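Local coordinates for protein glutaredoxin (Chlorella sorokiniana, PDB 4I2U) that binds glutathione on a thioredoxin fold and probably reduces disulfides or glutathione mixed disulfides in cell redox homeostasis, at residues V17-T23 against I44-D50; K30-L35 against G84-D88; I76-I81 against M99-A103. All coordinates share one frame; numbering follows the deposited sequence.

Contact 1: V17-T23 against I44-D50. With GSH (glutathione), chain B.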
loop_
_atom_site.group_PDB
_atom_site.type_symbol
_atom_site.label_atom_id
_atom_site.label_comp_id
_atom_site.label_asym_id
_atom_site.label_seq_id
_atom_site.Cartn_x
_atom_site.Cartn_y
_atom_site.Cartn_z
ATOM N N VAL A 17 5.141 -4.958 -0.230
ATOM C CA VAL A 17 3.884 -4.430 -0.738
ATOM C C VAL A 17 3.017 -4.114 0.454
ATOM O O VAL A 17 2.597 -5.023 1.184
ATOM C CB VAL A 17 3.186 -5.427 -1.677
ATOM C CG1 VAL A 17 1.894 -4.835 -2.171
ATOM C CG2 VAL A 17 4.102 -5.772 -2.832
ATOM N N VAL A 18 2.791 -2.826 0.690
ATOM C CA VAL A 18 2.038 -2.371 1.848
ATOM C C VAL A 18 0.885 -1.484 1.421
ATOM O O VAL A 18 1.055 -0.587 0.588
ATOM C CB VAL A 18 2.960 -1.585 2.817
ATOM C CG1 VAL A 18 2.181 -1.048 4.010
ATOM C CG2 VAL A 18 4.102 -2.472 3.292
ATOM N N ILE A 19 -0.282 -1.703 2.001
ATOM C CA ILE A 19 -1.416 -0.827 1.771
ATOM C C ILE A 19 -1.993 -0.430 3.124
ATOM O O ILE A 19 -2.457 -1.286 3.890
ATOM C CB ILE A 19 -2.459 -1.459 0.824
ATOM C CG1 ILE A 19 -3.626 -0.497 0.640
ATOM C CG2 ILE A 19 -2.928 -2.850 1.297
ATOM C CD1 ILE A 19 -4.519 -0.852 -0.543
ATOM N N PHE A 20 -1.907 0.854 3.451
ATOM C CA PHE A 20 -2.597 1.379 4.628
ATOM C C PHE A 20 -4.022 1.615 4.189
ATOM O O PHE A 20 -4.263 2.294 3.189
ATOM C CB PHE A 20 -1.917 2.662 5.124
ATOM C CG PHE A 20 -0.526 2.410 5.658
ATOM C CD1 PHE A 20 0.580 2.514 4.837
ATOM C CD2 PHE A 20 -0.325 2.017 6.974
ATOM C CE1 PHE A 20 1.846 2.237 5.313
ATOM C CE2 PHE A 20 0.933 1.737 7.458
ATOM C CZ PHE A 20 2.023 1.840 6.640
ATOM N N SER A 21 -4.962 1.053 4.933
ATOM C CA SER A 21 -6.311 0.810 4.472
ATOM C C SER A 21 -7.314 1.076 5.580
ATOM O O SER A 21 -6.957 1.252 6.736
ATOM C CB SER A 21 -6.356 -0.669 4.035
ATOM O OG SER A 21 -7.665 -1.132 3.703
ATOM N N LYS A 22 -8.587 1.145 5.201
ATOM C CA LYS A 22 -9.698 0.943 6.130
ATOM C C LYS A 22 -10.621 -0.078 5.511
ATOM O O LYS A 22 -10.811 -0.111 4.294
ATOM C CB LYS A 22 -10.440 2.244 6.431
ATOM C CG LYS A 22 -9.586 3.182 7.238
ATOM C CD LYS A 22 -10.221 4.508 7.548
ATOM C CE LYS A 22 -9.238 5.416 8.265
ATOM N NZ LYS A 22 -9.848 6.709 8.627
ATOM N N THR A 23 -11.183 -0.940 6.341
ATOM C CA THR A 23 -11.909 -2.116 5.848
ATOM C C THR A 23 -13.104 -1.775 4.974
ATOM O O THR A 23 -13.456 -2.525 4.070
ATOM C CB THR A 23 -12.387 -3.025 6.991
ATOM O OG1 THR A 23 -13.243 -2.301 7.865
ATOM C CG2 THR A 23 -11.200 -3.596 7.757
ATOM N N ILE A 44 0.618 -9.297 0.518
ATOM C CA ILE A 44 0.208 -7.900 0.592
ATOM C C ILE A 44 0.007 -7.589 2.069
ATOM O O ILE A 44 -0.787 -8.236 2.744
ATOM C CB ILE A 44 -1.122 -7.676 -0.168
ATOM C CG1 ILE A 44 -0.951 -7.959 -1.667
ATOM C CG2 ILE A 44 -1.639 -6.258 0.057
ATOM C CD1 ILE A 44 -2.265 -8.212 -2.424
ATOM N N THR A 45 0.718 -6.600 2.588
ATOM C CA THR A 45 0.606 -6.241 3.993
ATOM C C THR A 45 -0.407 -5.105 4.106
ATOM O O THR A 45 -0.116 -3.946 3.821
ATOM C CB THR A 45 1.956 -5.814 4.509
ATOM O OG1 THR A 45 2.881 -6.886 4.321
ATOM C CG2 THR A 45 1.893 -5.455 5.981
ATOM N N ALA A 46 -1.629 -5.438 4.492
ATOM C CA ALA A 46 -2.720 -4.480 4.602
ATOM C C ALA A 46 -2.917 -4.103 6.053
ATOM O O ALA A 46 -3.321 -4.941 6.874
ATOM C CB ALA A 46 -3.999 -5.081 4.050
ATOM N N ILE A 47 -2.674 -2.846 6.362
ATOM C CA ILE A 47 -2.746 -2.326 7.724
ATOM C C ILE A 47 -4.070 -1.562 7.826
ATOM O O ILE A 47 -4.227 -0.522 7.180
ATOM C CB ILE A 47 -1.552 -1.394 8.043
ATOM C CG1 ILE A 47 -0.184 -2.054 7.770
ATOM C CG2 ILE A 47 -1.669 -0.878 9.474
ATOM C CD1 ILE A 47 0.086 -3.323 8.550
ATOM N N GLU A 48 -5.022 -2.104 8.586
ATOM C CA GLU A 48 -6.359 -1.528 8.679
ATOM C C GLU A 48 -6.419 -0.494 9.787
ATOM O O GLU A 48 -6.429 -0.828 10.979
ATOM C CB GLU A 48 -7.418 -2.599 8.897
ATOM C CG GLU A 48 -7.427 -3.691 7.829
ATOM C CD GLU A 48 -7.729 -3.220 6.410
ATOM O OE1 GLU A 48 -8.189 -2.097 6.183
ATOM O OE2 GLU A 48 -7.516 -4.041 5.486
ATOM N N LEU A 49 -6.531 0.757 9.398
ATOM C CA LEU A 49 -6.462 1.887 10.311
ATOM C C LEU A 49 -7.782 2.161 11.019
ATOM O O LEU A 49 -7.810 2.968 11.948
ATOM C CB LEU A 49 -5.983 3.123 9.560
ATOM C CG LEU A 49 -4.630 2.943 8.882
ATOM C CD1 LEU A 49 -4.169 4.235 8.235
ATOM C CD2 LEU A 49 -3.586 2.454 9.844
ATOM N N ASP A 50 -8.872 1.519 10.599
ATOM C CA ASP A 50 -10.093 1.514 11.384
ATOM C C ASP A 50 -10.070 0.426 12.473
ATOM O O ASP A 50 -10.862 0.476 13.413
ATOM C CB ASP A 50 -11.323 1.388 10.480
ATOM C CG ASP A 50 -11.351 0.103 9.664
ATOM O OD1 ASP A 50 -10.322 -0.273 9.077
ATOM O OD2 ASP A 50 -12.423 -0.541 9.574
HETATM N N1 GSH B . -9.278 9.210 -4.793
HETATM C CA1 GSH B . -8.776 8.684 -3.515
HETATM C C1 GSH B . -8.084 7.382 -3.826
HETATM O O11 GSH B . -8.062 7.006 -5.014
HETATM O O12 GSH B . -7.522 6.726 -2.912
HETATM C CB1 GSH B . -9.954 8.561 -2.551
HETATM C CG1 GSH B . -9.546 8.118 -1.151
HETATM C CD1 GSH B . -10.543 8.585 -0.103
HETATM O OE1 GSH B . -11.019 9.722 -0.119
HETATM N N2 GSH B . -10.841 7.728 0.856
HETATM C CA2 GSH B . -11.697 8.097 1.988
HETATM C C2 GSH B . -10.905 8.653 3.150
HETATM O O2 GSH B . -9.697 8.492 3.227
HETATM C CB2 GSH B . -12.525 6.893 2.439
HETATM S SG2 GSH B . -13.776 6.425 1.210
HETATM N N3 GSH B . -11.576 9.357 4.050
HETATM C CA3 GSH B . -10.890 10.051 5.113
HETATM C C3 GSH B . -10.351 9.158 6.204
HETATM O O31 GSH B . -10.692 7.962 6.291
HETATM O O32 GSH B . -9.550 9.709 6.996
HETATM O O HOH W 1 4.346 -7.209 1.750
HETATM O O HOH W 2 -8.196 6.143 11.629
#
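V17-T23 and I44-D50 pair as parallel strands, their axes 4.6 Å apart at 17°, with V18, I19, F20 and S21 level with T45, A46, I47 and E48. Five backbone hydrogen bonds join them, from T45 N to V17 O at the start to L49 N to S21 O at 2.7 Å and 179° beyond the last paired residues. On the face of V18, F20, T45 and I47, the ring of F20 lies beside I47 and points the same way, CD2 of F20 being 3.8 Å from CB of I47; helices 3-14 and 55-66 cover this ring. On the other face CG2 of I19 meets CB of A46 at 3.7 Å, and S21 OG donates to E48 OE1 at 2.7 Å, from the syn side and somewhat out of the carboxylate plane. The E48 chain folds back at chi2 (-62°) to bring that oxygen over, while its OE2 forms a salt bridge with K32. Past the strands, D50 takes two bonds from T23: T23 OG1 donates to the syn lone pair of D50 OD2 at 2.6 Å, and T23 N reaches D50 OD1 at 2.9 Å from above the carboxylate plane. K22, extended beyond CG, slides past D50 in the reverse direction and sets NZ 2.8 Å from glutathione O31. D50 thus ties down the residue following K22, and at the C-terminal ends of the two strands backbone pairing gives way to side-chain bonds, where K22 offers its probable positive charge to the glycine carboxylate of glutathione.

Contact 2: K30-L35 against G84-D88. With GSH (glutathione), chain B.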
loop_
_atom_site.group_PDB
_atom_site.type_symbol
_atom_site.label_atom_id
_atom_site.label_comp_id
_atom_site.label_asym_id
_atom_site.label_seq_id
_atom_site.Cartn_x
_atom_site.Cartn_y
_atom_site.Cartn_z
ATOM N N LYS A 30 -10.440 -1.350 -3.984
ATOM C CA LYS A 30 -9.939 -1.243 -5.357
ATOM C C LYS A 30 -8.415 -1.443 -5.416
ATOM O O LYS A 30 -7.901 -2.127 -6.301
ATOM C CB LYS A 30 -10.316 0.133 -5.910
ATOM C CG LYS A 30 -9.838 0.438 -7.310
ATOM C CD LYS A 30 -10.137 1.906 -7.677
ATOM C CE LYS A 30 -11.621 2.233 -7.632
ATOM N NZ LYS A 30 -11.883 3.492 -8.411
ATOM N N GLY A 31 -7.683 -0.840 -4.488
ATOM C CA GLY A 31 -6.239 -0.997 -4.434
ATOM C C GLY A 31 -5.836 -2.434 -4.150
ATOM O O GLY A 31 -4.918 -2.979 -4.774
ATOM N N LYS A 32 -6.511 -3.068 -3.197
ATOM C CA LYS A 32 -6.269 -4.465 -2.905
ATOM C C LYS A 32 -6.514 -5.354 -4.106
ATOM O O LYS A 32 -5.676 -6.204 -4.430
ATOM C CB LYS A 32 -7.123 -4.931 -1.733
ATOM C CG LYS A 32 -6.734 -4.314 -0.400
ATOM C CD LYS A 32 -7.817 -4.533 0.637
ATOM C CE LYS A 32 -7.379 -4.097 2.020
ATOM N NZ LYS A 32 -8.510 -4.139 2.963
ATOM N N ARG A 33 -7.641 -5.172 -4.787
ATOM C CA ARG A 33 -7.955 -6.009 -5.941
ATOM C C ARG A 33 -6.950 -5.821 -7.056
ATOM O O ARG A 33 -6.591 -6.777 -7.746
ATOM C CB ARG A 33 -9.385 -5.753 -6.417
ATOM C CG ARG A 33 -10.433 -6.335 -5.467
ATOM C CD ARG A 33 -11.862 -5.907 -5.826
ATOM N NE ARG A 33 -12.852 -6.606 -5.004
ATOM C CZ ARG A 33 -14.122 -6.229 -4.854
ATOM N NH1 ARG A 33 -14.583 -5.144 -5.468
ATOM N NH2 ARG A 33 -14.937 -6.947 -4.079
ATOM N N ALA A 34 -6.464 -4.603 -7.237
ATOM C CA ALA A 34 -5.438 -4.352 -8.240
ATOM C C ALA A 34 -4.155 -5.121 -7.927
ATOM O O ALA A 34 -3.575 -5.772 -8.799
ATOM C CB ALA A 34 -5.154 -2.864 -8.333
ATOM N N LEU A 35 -3.697 -5.051 -6.687
ATOM C CA LEU A 35 -2.500 -5.764 -6.276
ATOM C C LEU A 35 -2.684 -7.286 -6.368
ATOM O O LEU A 35 -1.747 -8.009 -6.729
ATOM C CB LEU A 35 -2.129 -5.374 -4.843
ATOM C CG LEU A 35 -1.685 -3.913 -4.671
ATOM C CD1 LEU A 35 -1.730 -3.533 -3.219
ATOM C CD2 LEU A 35 -0.292 -3.716 -5.239
ATOM N N GLY A 84 -6.044 4.596 -4.149
ATOM C CA GLY A 84 -6.706 3.481 -4.801
ATOM C C GLY A 84 -6.834 3.658 -6.299
ATOM O O GLY A 84 -6.549 2.719 -7.068
ATOM N N ASP A 85 -7.285 4.834 -6.730
ATOM C CA ASP A 85 -7.362 5.117 -8.150
ATOM C C ASP A 85 -5.979 5.019 -8.782
ATOM O O ASP A 85 -5.837 4.462 -9.855
ATOM C CB ASP A 85 -7.946 6.496 -8.395
ATOM C CG ASP A 85 -9.439 6.559 -8.135
ATOM O OD1 ASP A 85 -10.099 5.500 -8.066
ATOM O OD2 ASP A 85 -9.919 7.691 -7.985
ATOM N N ASP A 86 -4.955 5.550 -8.118
ATOM C CA ASP A 86 -3.598 5.497 -8.670
ATOM C C ASP A 86 -3.129 4.061 -8.819
ATOM O O ASP A 86 -2.534 3.686 -9.845
ATOM C CB ASP A 86 -2.586 6.230 -7.780
ATOM C CG ASP A 86 -2.822 7.710 -7.687
ATOM O OD1 ASP A 86 -3.242 8.328 -8.688
ATOM O OD2 ASP A 86 -2.556 8.257 -6.595
ATOM N N THR A 87 -3.364 3.244 -7.802
ATOM C CA THR A 87 -2.874 1.877 -7.818
ATOM C C THR A 87 -3.587 1.084 -8.904
ATOM O O THR A 87 -2.958 0.287 -9.621
ATOM C CB THR A 87 -3.050 1.220 -6.440
ATOM O OG1 THR A 87 -2.274 1.926 -5.466
ATOM C CG2 THR A 87 -2.586 -0.224 -6.450
ATOM N N ASP A 88 -4.884 1.271 -9.033
ATOM C CA ASP A 88 -5.638 0.630 -10.097
ATOM C C ASP A 88 -5.130 1.047 -11.478
ATOM O O ASP A 88 -4.974 0.213 -12.372
ATOM C CB ASP A 88 -7.110 0.982 -9.947
ATOM C CG ASP A 88 -7.968 0.269 -10.938
ATOM O OD1 ASP A 88 -8.183 -0.950 -10.759
ATOM O OD2 ASP A 88 -8.400 0.930 -11.908
HETATM N N1 GSH B . -9.278 9.210 -4.793
HETATM C CA1 GSH B . -8.776 8.684 -3.515
HETATM C C1 GSH B . -8.084 7.382 -3.826
HETATM O O11 GSH B . -8.062 7.006 -5.014
HETATM O O12 GSH B . -7.522 6.726 -2.912
HETATM C CB1 GSH B . -9.954 8.561 -2.551
HETATM C CG1 GSH B . -9.546 8.118 -1.151
HETATM C CD1 GSH B . -10.543 8.585 -0.103
HETATM O OE1 GSH B . -11.019 9.722 -0.119
HETATM N N2 GSH B . -10.841 7.728 0.856
HETATM C CA2 GSH B . -11.697 8.097 1.988
HETATM C C2 GSH B . -10.905 8.653 3.150
HETATM O O2 GSH B . -9.697 8.492 3.227
HETATM C CB2 GSH B . -12.525 6.893 2.439
HETATM S SG2 GSH B . -13.776 6.425 1.210
HETATM N N3 GSH B . -11.576 9.357 4.050
HETATM C CA3 GSH B . -10.890 10.051 5.113
HETATM C C3 GSH B . -10.351 9.158 6.204
HETATM O O31 GSH B . -10.692 7.962 6.291
HETATM O O32 GSH B . -9.550 9.709 6.996
HETATM O O HOH W 3 -8.887 -2.773 -8.855
#
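K30 reaches across to D85 in the salt bridge between these two segments, K30 NZ lying 2.7 Å from D85 OD1 and meeting that oxygen nearly along its C-O axis. Leaving with CG anti to the backbone N (chi1 178°), the lysine heads for the partner helix, then bends at chi3 (-60°) to bring its amine to the carboxylate. Apolar packing begins along the same chain, whose CG touches CB of D88 at 3.8 Å. Further along, G31 and G84 allow a close backbone approach, their CA atoms 4.5 Å apart, while the segment axes run 8.1 Å apart at 18°. Beyond the glycines, CB of A34 rests 3.9 Å from CA of D88, and T87 turns its methyl CG2 toward G31 O, A34 CB and L35 CG; its hydroxyl OG1 instead bonds G83 O. Water adds a bridge, donating to both K30 O and D88 OD1. Ligand bonds complete the account: G84 N and D85 N, at the first turn of helix 84-93, each donate to a different oxygen of one glutathione carboxylate, G84 N to O12 and D85 N to O11, both at 2.9 Å. Cutting K30 back to an alanine is likely to leave D85 OD1 without its cationic mate and the carboxylate less firmly set in its rotation. The chemistry implies a division of labour: small residues let the helices come close, two N-H groups at a helix start, whose dipole is likely to favour an anion, hold the alpha-carboxylate of the gamma-glutamyl residue, and K30 probably offsets the negative charge that D85 brings near it.

Contact 3: I76-I81 against M99-A103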
loop_
_atom_site.group_PDB
_atom_site.type_symbol
_atom_site.label_atom_id
_atom_site.label_comp_id
_atom_site.label_asym_id
_atom_site.label_seq_id
_atom_site.Cartn_x
_atom_site.Cartn_y
_atom_site.Cartn_z
ATOM N N ILE A 76 5.324 0.373 -2.528
ATOM C CA ILE A 76 6.002 -0.761 -3.138
ATOM C C ILE A 76 7.486 -0.599 -2.851
ATOM O O ILE A 76 8.115 0.370 -3.281
ATOM C CB ILE A 76 5.785 -0.796 -4.664
ATOM C CG1 ILE A 76 4.296 -0.742 -5.035
ATOM C CG2 ILE A 76 6.460 -2.024 -5.244
ATOM C CD1 ILE A 76 3.437 -1.862 -4.457
ATOM N N ASP A 77 8.041 -1.524 -2.093
ATOM C CA ASP A 77 9.447 -1.484 -1.690
ATOM C C ASP A 77 9.807 -0.137 -1.062
ATOM O O ASP A 77 10.891 0.412 -1.280
ATOM C CB ASP A 77 10.357 -1.788 -2.882
ATOM C CG ASP A 77 11.638 -2.524 -2.492
ATOM O OD1 ASP A 77 11.866 -2.755 -1.282
ATOM O OD2 ASP A 77 12.389 -2.852 -3.421
ATOM N N GLY A 78 8.897 0.395 -0.263
ATOM C CA GLY A 78 9.119 1.652 0.433
ATOM C C GLY A 78 8.696 2.894 -0.328
ATOM O O GLY A 78 8.636 3.978 0.266
ATOM N N GLN A 79 8.372 2.760 -1.614
ATOM C CA GLN A 79 8.003 3.895 -2.443
ATOM C C GLN A 79 6.501 4.117 -2.445
ATOM O O GLN A 79 5.731 3.247 -2.886
ATOM C CB GLN A 79 8.486 3.678 -3.871
ATOM C CG GLN A 79 8.158 4.841 -4.763
ATOM C CD GLN A 79 8.661 4.669 -6.173
ATOM O OE1 GLN A 79 9.167 3.606 -6.560
ATOM N NE2 GLN A 79 8.556 5.731 -6.954
ATOM N N PHE A 80 6.052 5.282 -1.987
ATOM C CA PHE A 80 4.647 5.643 -2.077
ATOM C C PHE A 80 4.215 5.786 -3.523
ATOM O O PHE A 80 4.837 6.531 -4.286
ATOM C CB PHE A 80 4.419 6.958 -1.335
ATOM C CG PHE A 80 3.030 7.490 -1.471
ATOM C CD1 PHE A 80 1.959 6.786 -0.964
ATOM C CD2 PHE A 80 2.780 8.700 -2.092
ATOM C CE1 PHE A 80 0.677 7.261 -1.081
ATOM C CE2 PHE A 80 1.475 9.171 -2.196
ATOM C CZ PHE A 80 0.445 8.442 -1.697
ATOM N N ILE A 81 3.170 5.062 -3.925
ATOM C CA ILE A 81 2.709 5.122 -5.308
ATOM C C ILE A 81 1.331 5.753 -5.464
ATOM O O ILE A 81 0.852 5.920 -6.587
ATOM C CB ILE A 81 2.722 3.739 -6.005
ATOM C CG1 ILE A 81 1.758 2.758 -5.349
ATOM C CG2 ILE A 81 4.140 3.174 -6.033
ATOM C CD1 ILE A 81 1.465 1.526 -6.220
ATOM N N MET A 99 7.260 -2.156 -11.223
ATOM C CA MET A 99 7.702 -1.938 -9.849
ATOM C C MET A 99 7.763 -3.210 -9.035
ATOM O O MET A 99 8.695 -3.415 -8.245
ATOM C CB MET A 99 6.798 -0.930 -9.152
ATOM C CG MET A 99 6.982 0.470 -9.704
ATOM S SD MET A 99 6.147 1.764 -8.801
ATOM C CE MET A 99 4.518 1.380 -9.246
ATOM N N LEU A 100 6.774 -4.073 -9.203
ATOM C CA LEU A 100 6.756 -5.335 -8.461
ATOM C C LEU A 100 7.884 -6.259 -8.897
ATOM O O LEU A 100 8.508 -6.910 -8.057
ATOM C CB LEU A 100 5.406 -6.019 -8.630
ATOM C CG LEU A 100 4.186 -5.320 -8.025
ATOM C CD1 LEU A 100 2.940 -6.052 -8.429
ATOM C CD2 LEU A 100 4.260 -5.247 -6.509
ATOM N N ARG A 101 8.168 -6.310 -10.188
ATOM C CA ARG A 101 9.299 -7.103 -10.647
ATOM C C ARG A 101 10.610 -6.525 -10.106
ATOM O O ARG A 101 11.484 -7.263 -9.644
ATOM C CB ARG A 101 9.336 -7.179 -12.171
ATOM C CG ARG A 101 8.244 -8.061 -12.746
ATOM C CD ARG A 101 8.445 -8.422 -14.221
ATOM N NE ARG A 101 8.292 -7.250 -15.073
ATOM C CZ ARG A 101 7.160 -6.867 -15.672
ATOM N NH1 ARG A 101 6.034 -7.568 -15.584
ATOM N NH2 ARG A 101 7.175 -5.768 -16.384
ATOM N N ASN A 102 10.751 -5.202 -10.122
ATOM C CA ASN A 102 11.977 -4.598 -9.611
ATOM C C ASN A 102 12.152 -4.875 -8.119
ATOM O O ASN A 102 13.284 -4.990 -7.625
ATOM C CB ASN A 102 11.981 -3.090 -9.850
ATOM C CG ASN A 102 12.177 -2.727 -11.301
ATOM O OD1 ASN A 102 12.582 -3.559 -12.114
ATOM N ND2 ASN A 102 11.879 -1.479 -11.637
ATOM N N ALA A 103 11.039 -4.987 -7.404
ATOM C CA ALA A 103 11.056 -5.247 -5.971
ATOM C C ALA A 103 11.301 -6.714 -5.651
ATOM O O ALA A 103 11.483 -7.072 -4.490
ATOM C CB ALA A 103 9.744 -4.780 -5.345
#
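M99 crosses to the hairpin 76-81 through its side chain: CB meets I76, while SD and CE reach I81 on the second strand of the hairpin. CB lies 4.1 Å from CG2 of I76, the two side chains crossing at about a right angle. The chain continues through CG to SD, which comes 3.7 Å from CG2 of I81 and within 4.2 Å of OE1 of Q79. A bend at chi3 (-71°) folds the methyl CE back, so that it also touches CG2 of I81, at 3.7 Å. I76 sends its other branch elsewhere: CD1 packs on CD2 of L100 at 4.0 Å, beside V17 of the central sheet. CB of A103 meets CB of D77 at 3.9 Å, setting the first residue of the turn loop against segment 99-103. The contact is therefore made by packing, while the polar links lie alongside it, with K16 bonding A103 O and the backbone of D77. Within 76-81, I76 and Q79 exchange backbone hydrogen bonds in both directions, closing a type I' turn. The arrangement is a two-residue beta hairpin, formed by strands 73-76 and 79-82, packed against the last helix of a glutaredoxin's thioredoxin fold.

Contact 2 is the most buried of the three, whereas contacts 1 and 3 are partly buried and include residues open to solvent. Contacts 1 and 3 reach the same four-stranded sheet at opposite borders, the first on edge strand 45-48 and the second on edge strand 79-82. Helix 26-36 of contact 2 bridges the strands of contact 1, with L35 packing on V17 and I44. V17 also touches I76 and L100, linking contact 1 to contact 3. Chemistry follows place: backbone bonds dominate in the sheet, close glycine-aided packing between helices, and apolar side chains at the hairpin. Contacts 1 and 2 bind opposite ends of glutathione; contact 3 stands apart from it.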